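Local coordinates for protein NADPH Quinone Oxidoreductase (Streptococcus mutans, PDB 4F8Y) that probably catalyses the NADPH-dependent reduction of quinones such as menadione, using a bound flavin-adenine dinucleotide as the redox cofactor, at residues Leu4-His9 against Ser34-Tyr39; His76-Phe81 against Trp123-His128. All blocks are in the same frame, centred on the assembly; numbering follows the deposited sequence.

Contact 1: residues Leu4-His9 against Ser34-Tyr39; sequences LIVYTH and STLDLY. With FAD (flavin-adenine dinucleotide), chain E.
Two parallel strands, L4-Y7 and S34-D37, pair here at the edge of the central sheet, as the two strands of a right-handed beta-alpha-beta unit of the flavodoxin-like fold. I5 and Y7 alternate with L36 in the bonding: L36 N donates to I5 O at 2.8 Å, almost straight (179°), and L36 O receives Y7 N. On one face V6 CG1 packs 3.8 Å from L38 CD1, branched aliphatic groups that fill a buried layer well. The Y7 ring lies on the other face beside the D37 side chain, its CE2 3.6 Å from D37 OD2. Both side chains extend anti to their backbone N (chi1 161° and -170°), which carries them the same way, with carboxylate and ring planes nearly perpendicular. Where the strands end, L38 N still donates to Y7 O, and a water joins the two segments as well: it donates to Y7 O and D37 OD1 and accepts from H9 N and Y39 N, so four bonds hold it. D37 OD1 also accepts from A40 N. Beyond, H9 NE2 gives a 2.6 Å hydrogen bond to FAD O2P, a phosphate oxygen at the imidazole edge, while H9 ND1 bonds N11 N. Helix 15-26 covers the I5 and Y7 face, helix 90-99 touches T8, L36 and Y39, strand 76-82 flanks L4-Y7, and Y39 OH bonds L47 O of the second subunit.

Contact 2: residues His76-Phe81 against Trp123-His128; sequences HLIFIF and WIITTH. With FAD (flavin-adenine dinucleotide), chain E.
L77, F79 and F81 bond W123, I125 and T127 through the backbone of two parallel strands inclined by only 9°, and F79 takes part at both its N and its O. This is the interior of the parallel sheet of the flavodoxin-like fold. On one face W123 lies alongside I78, whose CG2 is 3.8 Å from W123 CE3, and I125 CG1 sits 3.6 Å above the centre of the indole, a broad, largely apolar plate that suits this buried layer. W123 NE1 is satisfied by T161 OG1. I125 CD1 also meets I78 CG2 and I80 CG1, so I125 bridges I78 and I80 beneath helix 15-26. On the other face F81 CG is wedged between its backbone N and carbonyl carbon (chi1 60°), which turns the ring across to the neighbouring strand: its CE1 lies 3.5 Å from T126 CG2, and its CE2 3.7 Å from I124 CG2. Helix 143-150 covers F79, F81 and I124. The last backbone bond, T127 N to F81 O, is weak. Past it the strand delivers its small hydroxyl side chain to the cofactor: T127 OG1, which also bonds N16 ND2, shares a 2.8 Å hydrogen bond with FAD O4'.

In the fold
Contacts 1 and 2 lie in series along the chain, the first closing before the second opens, with centres about 10 Å apart in one five-stranded parallel sheet. Strands 2-7 and 76-82 are neighbours, so the two pairings join directly: V6 N lies 2.8 Å from I78 O, a probable hydrogen bond. Together they span four of the five strands, in the order 32-37, 2-7, 76-82, 120-127, with 155-163 completing the sheet. Helix 15-26 packs on both contacts. Both reach FAD from the C-terminal ends of their strands, contact 1 at a phosphate and contact 2 at the ribityl chain, the end of the sheet where flavodoxin-like proteins hold their flavin.

Contact 1: residues Leu4-His9 against Ser34-Tyr39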
loop_
_atom_site.group_PDB
_atom_site.type_symbol
_atom_site.label_atom_id
_atom_site.label_comp_id
_atom_site.label_asym_id
_atom_site.label_seq_id
_atom_site.Cartn_x
_atom_site.Cartn_y
_atom_site.Cartn_z
ATOM N N LEU A 4 -9.271 18.003 -6.123
ATOM C CA LEU A 4 -9.271 16.672 -6.710
ATOM C C LEU A 4 -9.592 15.638 -5.631
ATOM O O LEU A 4 -8.840 15.483 -4.666
ATOM C CB LEU A 4 -7.925 16.369 -7.382
ATOM C CG LEU A 4 -7.741 14.969 -7.984
ATOM C CD1 LEU A 4 -8.429 14.840 -9.335
ATOM C CD2 LEU A 4 -6.268 14.622 -8.101
ATOM N N ILE A 5 -10.723 14.956 -5.783
ATOM C CA ILE A 5 -11.067 13.838 -4.910
ATOM C C ILE A 5 -10.540 12.572 -5.569
ATOM O O ILE A 5 -10.965 12.230 -6.672
ATOM C CB ILE A 5 -12.605 13.675 -4.723
ATOM C CG1 ILE A 5 -13.258 14.960 -4.195
ATOM C CG2 ILE A 5 -12.919 12.493 -3.798
ATOM C CD1 ILE A 5 -14.724 15.101 -4.576
ATOM N N VAL A 6 -9.608 11.884 -4.916
ATOM C CA VAL A 6 -9.185 10.564 -5.379
ATOM C C VAL A 6 -9.939 9.501 -4.572
ATOM O O VAL A 6 -9.753 9.381 -3.363
ATOM C CB VAL A 6 -7.658 10.363 -5.265
ATOM C CG1 VAL A 6 -7.249 9.045 -5.893
ATOM C CG2 VAL A 6 -6.930 11.511 -5.937
ATOM N N TYR A 7 -10.797 8.746 -5.256
ATOM C CA TYR A 7 -11.723 7.817 -4.609
ATOM C C TYR A 7 -11.396 6.352 -4.949
ATOM O O TYR A 7 -11.153 5.997 -6.111
ATOM C CB TYR A 7 -13.169 8.181 -4.987
ATOM C CG TYR A 7 -14.193 7.081 -4.784
ATOM C CD1 TYR A 7 -14.796 6.883 -3.547
ATOM C CD2 TYR A 7 -14.571 6.252 -5.839
ATOM C CE1 TYR A 7 -15.742 5.879 -3.363
ATOM C CE2 TYR A 7 -15.507 5.247 -5.663
ATOM C CZ TYR A 7 -16.092 5.068 -4.425
ATOM O OH TYR A 7 -17.021 4.067 -4.248
ATOM N N THR A 8 -11.395 5.510 -3.922
ATOM C CA THR A 8 -10.915 4.146 -4.049
ATOM C C THR A 8 -11.877 3.163 -3.391
ATOM O O THR A 8 -11.868 2.996 -2.174
ATOM C CB THR A 8 -9.511 3.990 -3.402
ATOM O OG1 THR A 8 -8.599 4.929 -3.990
ATOM C CG2 THR A 8 -8.967 2.572 -3.595
ATOM N N HIS A 9 -12.712 2.526 -4.201
ATOM C CA HIS A 9 -13.507 1.405 -3.735
ATOM C C HIS A 9 -14.099 0.658 -4.911
ATOM O O HIS A 9 -14.594 1.273 -5.845
ATOM C CB HIS A 9 -14.613 1.854 -2.784
ATOM C CG HIS A 9 -15.051 0.777 -1.841
ATOM N ND1 HIS A 9 -15.775 -0.321 -2.253
ATOM C CD2 HIS A 9 -14.835 0.610 -0.516
ATOM C CE1 HIS A 9 -15.998 -1.111 -1.218
ATOM N NE2 HIS A 9 -15.441 -0.568 -0.152
ATOM N N SER A 34 -12.932 17.968 -9.306
ATOM C CA SER A 34 -12.826 16.817 -10.198
ATOM C C SER A 34 -12.589 15.506 -9.422
ATOM O O SER A 34 -11.730 15.429 -8.535
ATOM C CB SER A 34 -11.763 17.048 -11.278
ATOM O OG SER A 34 -10.489 16.580 -10.875
ATOM N N THR A 35 -13.383 14.490 -9.749
ATOM C CA THR A 35 -13.305 13.198 -9.078
ATOM C C THR A 35 -12.533 12.176 -9.927
ATOM O O THR A 35 -12.793 12.007 -11.126
ATOM C CB THR A 35 -14.717 12.644 -8.730
ATOM O OG1 THR A 35 -15.389 13.536 -7.825
ATOM C CG2 THR A 35 -14.611 11.260 -8.093
ATOM N N LEU A 36 -11.572 11.515 -9.297
ATOM C CA LEU A 36 -10.825 10.452 -9.939
ATOM C C LEU A 36 -11.204 9.114 -9.286
ATOM O O LEU A 36 -10.728 8.760 -8.201
ATOM C CB LEU A 36 -9.323 10.727 -9.839
ATOM C CG LEU A 36 -8.401 9.634 -10.348
ATOM C CD1 LEU A 36 -8.739 9.300 -11.789
ATOM C CD2 LEU A 36 -6.949 10.070 -10.177
ATOM N N ASP A 37 -12.104 8.394 -9.940
ATOM C CA ASP A 37 -12.496 7.070 -9.495
ATOM C C ASP A 37 -11.484 6.078 -10.079
ATOM O O ASP A 37 -11.578 5.683 -11.253
ATOM C CB ASP A 37 -13.923 6.783 -9.972
ATOM C CG ASP A 37 -14.519 5.529 -9.359
ATOM O OD1 ASP A 37 -13.777 4.584 -9.035
ATOM O OD2 ASP A 37 -15.754 5.476 -9.224
ATOM N N LEU A 38 -10.491 5.703 -9.275
ATOM C CA LEU A 38 -9.427 4.825 -9.758
ATOM C C LEU A 38 -9.985 3.502 -10.309
ATOM O O LEU A 38 -9.498 2.983 -11.319
ATOM C CB LEU A 38 -8.387 4.574 -8.656
ATOM C CG LEU A 38 -7.639 5.796 -8.128
ATOM C CD1 LEU A 38 -6.714 5.400 -6.993
ATOM C CD2 LEU A 38 -6.881 6.486 -9.243
ATOM N N TYR A 39 -11.015 2.968 -9.654
ATOM C CA TYR A 39 -11.624 1.707 -10.082
ATOM C C TYR A 39 -12.411 1.848 -11.385
ATOM O O TYR A 39 -12.346 0.985 -12.261
ATOM C CB TYR A 39 -12.505 1.123 -8.970
ATOM C CG TYR A 39 -11.759 0.188 -8.038
ATOM C CD1 TYR A 39 -11.658 -1.165 -8.329
ATOM C CD2 TYR A 39 -11.148 0.658 -6.879
ATOM C CE1 TYR A 39 -10.973 -2.028 -7.494
ATOM C CE2 TYR A 39 -10.466 -0.195 -6.035
ATOM C CZ TYR A 39 -10.379 -1.543 -6.350
ATOM O OH TYR A 39 -9.701 -2.418 -5.525
HETATM P PA FAD E . -19.419 -1.656 3.093
HETATM O O1A FAD E . -19.218 -3.282 3.240
HETATM O O2A FAD E . -19.676 -1.312 1.698
HETATM O O5B FAD E . -20.650 -1.156 4.042
HETATM C C5B FAD E . -20.487 -1.218 5.434
HETATM C C4B FAD E . -21.773 -0.959 6.201
HETATM O O4B FAD E . -22.392 0.357 6.010
HETATM C C3B FAD E . -22.972 -1.941 5.881
HETATM O O3B FAD E . -23.612 -2.606 6.931
HETATM C C2B FAD E . -23.806 -1.137 4.902
HETATM O O2B FAD E . -25.066 -1.641 4.550
HETATM C C1B FAD E . -23.699 0.192 5.539
HETATM N N9A FAD E . -24.115 1.325 4.718
HETATM C C8A FAD E . -23.991 1.472 3.396
HETATM N N7A FAD E . -24.501 2.713 3.054
HETATM C C5A FAD E . -24.938 3.323 4.206
HETATM C C6A FAD E . -25.522 4.543 4.444
HETATM N N6A FAD E . -25.778 5.454 3.338
HETATM N N1A FAD E . -25.862 4.895 5.690
HETATM C C2A FAD E . -25.633 4.050 6.726
HETATM N N3A FAD E . -25.054 2.842 6.486
HETATM C C4A FAD E . -24.710 2.487 5.232
HETATM N N1 FAD E . -10.324 -3.024 8.719
HETATM C C2 FAD E . -9.510 -3.089 10.020
HETATM O O2 FAD E . -9.829 -2.136 10.980
HETATM N N3 FAD E . -7.991 -3.194 9.720
HETATM C C4 FAD E . -7.441 -4.103 8.538
HETATM O O4 FAD E . -6.159 -3.761 8.130
HETATM C C4X FAD E . -8.421 -4.235 7.351
HETATM N N5 FAD E . -8.076 -4.992 6.152
HETATM C C5X FAD E . -9.068 -5.319 5.145
HETATM C C6 FAD E . -8.613 -5.975 3.975
HETATM C C7 FAD E . -9.510 -6.294 2.995
HETATM C C7M FAD E . -9.025 -6.989 1.725
HETATM C C8 FAD E . -10.817 -5.983 3.149
HETATM C C8M FAD E . -11.822 -6.332 2.055
HETATM C C9 FAD E . -11.251 -5.349 4.283
HETATM C C9A FAD E . -10.331 -5.019 5.302
HETATM N N10 FAD E . -10.819 -4.341 6.482
HETATM C C10 FAD E . -9.923 -3.937 7.573
HETATM C "C1'" FAD E . -12.187 -3.874 6.535
HETATM C "C2'" FAD E . -12.490 -2.544 5.845
HETATM O "O2'" FAD E . -11.705 -1.447 6.245
HETATM C "C3'" FAD E . -13.977 -2.258 5.799
HETATM O "O3'" FAD E . -14.718 -3.277 5.194
HETATM C "C4'" FAD E . -14.237 -0.905 5.167
HETATM O "O4'" FAD E . -13.415 0.116 5.635
HETATM C "C5'" FAD E . -15.692 -0.496 5.201
HETATM O "O5'" FAD E . -16.001 0.419 4.206
HETATM P P FAD E . -16.848 -0.188 2.939
HETATM O O1P FAD E . -17.254 1.055 1.940
HETATM O O2P FAD E . -16.053 -1.203 2.252
HETATM O O3P FAD E . -18.107 -0.900 3.734
HETATM O O HOH W 1 -12.267 3.830 -7.116
#

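Contact 2: residues His76-Phe81 against Trp123-His128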
loop_
_atom_site.group_PDB
_atom_site.type_symbol
_atom_site.label_atom_id
_atom_site.label_comp_id
_atom_site.label_asym_id
_atom_site.label_seq_id
_atom_site.Cartn_x
_atom_site.Cartn_y
_atom_site.Cartn_z
ATOM N N HIS A 76 -6.241 21.321 -3.665
ATOM C CA HIS A 76 -6.636 20.492 -2.524
ATOM C C HIS A 76 -7.056 19.087 -2.974
ATOM O O HIS A 76 -7.884 18.933 -3.874
ATOM C CB HIS A 76 -7.775 21.172 -1.746
ATOM C CG HIS A 76 -8.145 20.484 -0.466
ATOM N ND1 HIS A 76 -7.460 20.682 0.714
ATOM C CD2 HIS A 76 -9.147 19.617 -0.176
ATOM C CE1 HIS A 76 -8.015 19.959 1.671
ATOM N NE2 HIS A 76 -9.040 19.304 1.156
ATOM N N LEU A 77 -6.471 18.064 -2.351
ATOM C CA LEU A 77 -6.790 16.674 -2.682
ATOM C C LEU A 77 -7.516 15.996 -1.533
ATOM O O LEU A 77 -7.058 16.030 -0.393
ATOM C CB LEU A 77 -5.526 15.882 -3.021
ATOM C CG LEU A 77 -4.707 16.358 -4.221
ATOM C CD1 LEU A 77 -3.642 17.365 -3.802
ATOM C CD2 LEU A 77 -4.066 15.166 -4.896
ATOM N N ILE A 78 -8.653 15.384 -1.831
ATOM C CA ILE A 78 -9.357 14.604 -0.824
ATOM C C ILE A 78 -9.180 13.127 -1.167
ATOM O O ILE A 78 -9.552 12.703 -2.258
ATOM C CB ILE A 78 -10.859 14.966 -0.763
ATOM C CG1 ILE A 78 -11.036 16.478 -0.561
ATOM C CG2 ILE A 78 -11.547 14.168 0.329
ATOM C CD1 ILE A 78 -12.475 16.985 -0.735
ATOM N N PHE A 79 -8.584 12.357 -0.261
ATOM C CA PHE A 79 -8.437 10.916 -0.464
ATOM C C PHE A 79 -9.505 10.138 0.313
ATOM O O PHE A 79 -9.611 10.271 1.532
ATOM C CB PHE A 79 -7.042 10.441 -0.053
ATOM C CG PHE A 79 -5.930 10.974 -0.921
ATOM C CD1 PHE A 79 -5.512 10.280 -2.049
ATOM C CD2 PHE A 79 -5.297 12.164 -0.608
ATOM C CE1 PHE A 79 -4.479 10.770 -2.847
ATOM C CE2 PHE A 79 -4.266 12.659 -1.405
ATOM C CZ PHE A 79 -3.861 11.958 -2.520
ATOM N N ILE A 80 -10.295 9.334 -0.400
ATOM C CA ILE A 80 -11.321 8.496 0.226
ATOM C C ILE A 80 -11.052 7.010 -0.024
ATOM O O ILE A 80 -11.075 6.559 -1.169
ATOM C CB ILE A 80 -12.740 8.838 -0.306
ATOM C CG1 ILE A 80 -13.090 10.302 -0.022
ATOM C CG2 ILE A 80 -13.792 7.887 0.297
ATOM C CD1 ILE A 80 -14.347 10.767 -0.720
ATOM N N PHE A 81 -10.815 6.244 1.039
ATOM C CA PHE A 81 -10.542 4.811 0.884
ATOM C C PHE A 81 -10.789 3.966 2.141
ATOM O O PHE A 81 -10.681 4.478 3.261
ATOM C CB PHE A 81 -9.108 4.579 0.355
ATOM C CG PHE A 81 -8.018 5.123 1.248
ATOM C CD1 PHE A 81 -7.470 4.344 2.253
ATOM C CD2 PHE A 81 -7.526 6.405 1.063
ATOM C CE1 PHE A 81 -6.461 4.847 3.069
ATOM C CE2 PHE A 81 -6.516 6.908 1.870
ATOM C CZ PHE A 81 -5.985 6.129 2.876
ATOM N N TRP A 123 -7.021 16.163 2.445
ATOM C CA TRP A 123 -7.897 15.585 3.443
ATOM C C TRP A 123 -7.931 14.107 3.125
ATOM O O TRP A 123 -8.150 13.719 1.979
ATOM C CB TRP A 123 -9.292 16.200 3.323
ATOM C CG TRP A 123 -10.295 15.763 4.355
ATOM C CD1 TRP A 123 -10.042 15.232 5.587
ATOM C CD2 TRP A 123 -11.720 15.871 4.251
ATOM N NE1 TRP A 123 -11.225 14.978 6.245
ATOM C CE2 TRP A 123 -12.268 15.366 5.445
ATOM C CE3 TRP A 123 -12.587 16.343 3.255
ATOM C CZ2 TRP A 123 -13.643 15.323 5.673
ATOM C CZ3 TRP A 123 -13.944 16.292 3.478
ATOM C CH2 TRP A 123 -14.460 15.787 4.678
ATOM N N ILE A 124 -7.667 13.280 4.128
ATOM C CA ILE A 124 -7.739 11.841 3.958
ATOM C C ILE A 124 -8.928 11.332 4.761
ATOM O O ILE A 124 -9.021 11.575 5.968
ATOM C CB ILE A 124 -6.452 11.145 4.431
ATOM C CG1 ILE A 124 -5.258 11.596 3.588
ATOM C CG2 ILE A 124 -6.628 9.637 4.388
ATOM C CD1 ILE A 124 -3.924 11.358 4.242
ATOM N N ILE A 125 -9.852 10.658 4.083
ATOM C CA ILE A 125 -10.995 10.048 4.755
ATOM C C ILE A 125 -10.899 8.521 4.715
ATOM O O ILE A 125 -10.963 7.911 3.649
ATOM C CB ILE A 125 -12.354 10.525 4.186
ATOM C CG1 ILE A 125 -12.387 12.049 4.077
ATOM C CG2 ILE A 125 -13.490 10.057 5.087
ATOM C CD1 ILE A 125 -13.503 12.569 3.201
ATOM N N THR A 126 -10.740 7.926 5.892
ATOM C CA THR A 126 -10.557 6.488 6.012
ATOM C C THR A 126 -11.745 5.815 6.698
ATOM O O THR A 126 -12.434 6.419 7.522
ATOM C CB THR A 126 -9.266 6.131 6.806
ATOM O OG1 THR A 126 -9.016 7.135 7.793
ATOM C CG2 THR A 126 -8.066 6.050 5.897
ATOM N N THR A 127 -11.972 4.557 6.336
ATOM C CA THR A 127 -12.910 3.691 7.034
ATOM C C THR A 127 -12.173 2.409 7.468
ATOM O O THR A 127 -11.284 1.933 6.771
ATOM C CB THR A 127 -14.147 3.370 6.148
ATOM O OG1 THR A 127 -13.734 2.758 4.917
ATOM C CG2 THR A 127 -14.906 4.642 5.829
ATOM N N HIS A 128 -12.520 1.871 8.633
ATOM C CA HIS A 128 -11.977 0.581 9.076
ATOM C C HIS A 128 -12.730 0.041 10.304
ATOM O O HIS A 128 -13.604 0.716 10.844
ATOM C CB HIS A 128 -10.471 0.669 9.342
ATOM C CG HIS A 128 -10.097 1.668 10.395
ATOM N ND1 HIS A 128 -10.183 1.398 11.745
ATOM C CD2 HIS A 128 -9.629 2.934 10.294
ATOM C CE1 HIS A 128 -9.791 2.457 12.429
ATOM N NE2 HIS A 128 -9.447 3.403 11.574
HETATM P PA FAD E . -19.419 -1.656 3.093
HETATM O O1A FAD E . -19.218 -3.282 3.240
HETATM O O2A FAD E . -19.676 -1.312 1.698
HETATM O O5B FAD E . -20.650 -1.156 4.042
HETATM C C5B FAD E . -20.487 -1.218 5.434
HETATM C C4B FAD E . -21.773 -0.959 6.201
HETATM O O4B FAD E . -22.392 0.357 6.010
HETATM C C3B FAD E . -22.972 -1.941 5.881
HETATM O O3B FAD E . -23.612 -2.606 6.931
HETATM C C2B FAD E . -23.806 -1.137 4.902
HETATM O O2B FAD E . -25.066 -1.641 4.550
HETATM C C1B FAD E . -23.699 0.192 5.539
HETATM N N9A FAD E . -24.115 1.325 4.718
HETATM C C8A FAD E . -23.991 1.472 3.396
HETATM N N7A FAD E . -24.501 2.713 3.054
HETATM C C5A FAD E . -24.938 3.323 4.206
HETATM C C6A FAD E . -25.522 4.543 4.444
HETATM N N6A FAD E . -25.778 5.454 3.338
HETATM N N1A FAD E . -25.862 4.895 5.690
HETATM C C2A FAD E . -25.633 4.050 6.726
HETATM N N3A FAD E . -25.054 2.842 6.486
HETATM C C4A FAD E . -24.710 2.487 5.232
HETATM N N1 FAD E . -10.324 -3.024 8.719
HETATM C C2 FAD E . -9.510 -3.089 10.020
HETATM O O2 FAD E . -9.829 -2.136 10.980
HETATM N N3 FAD E . -7.991 -3.194 9.720
HETATM C C4 FAD E . -7.441 -4.103 8.538
HETATM O O4 FAD E . -6.159 -3.761 8.130
HETATM C C4X FAD E . -8.421 -4.235 7.351
HETATM N N5 FAD E . -8.076 -4.992 6.152
HETATM C C5X FAD E . -9.068 -5.319 5.145
HETATM C C6 FAD E . -8.613 -5.975 3.975
HETATM C C7 FAD E . -9.510 -6.294 2.995
HETATM C C7M FAD E . -9.025 -6.989 1.725
HETATM C C8 FAD E . -10.817 -5.983 3.149
HETATM C C8M FAD E . -11.822 -6.332 2.055
HETATM C C9 FAD E . -11.251 -5.349 4.283
HETATM C C9A FAD E . -10.331 -5.019 5.302
HETATM N N10 FAD E . -10.819 -4.341 6.482
HETATM C C10 FAD E . -9.923 -3.937 7.573
HETATM C "C1'" FAD E . -12.187 -3.874 6.535
HETATM C "C2'" FAD E . -12.490 -2.544 5.845
HETATM O "O2'" FAD E . -11.705 -1.447 6.245
HETATM C "C3'" FAD E . -13.977 -2.258 5.799
HETATM O "O3'" FAD E . -14.718 -3.277 5.194
HETATM C "C4'" FAD E . -14.237 -0.905 5.167
HETATM O "O4'" FAD E . -13.415 0.116 5.635
HETATM C "C5'" FAD E . -15.692 -0.496 5.201
HETATM O "O5'" FAD E . -16.001 0.419 4.206
HETATM P P FAD E . -16.848 -0.188 2.939
HETATM O O1P FAD E . -17.254 1.055 1.940
HETATM O O2P FAD E . -16.053 -1.203 2.252
HETATM O O3P FAD E . -18.107 -0.900 3.734
#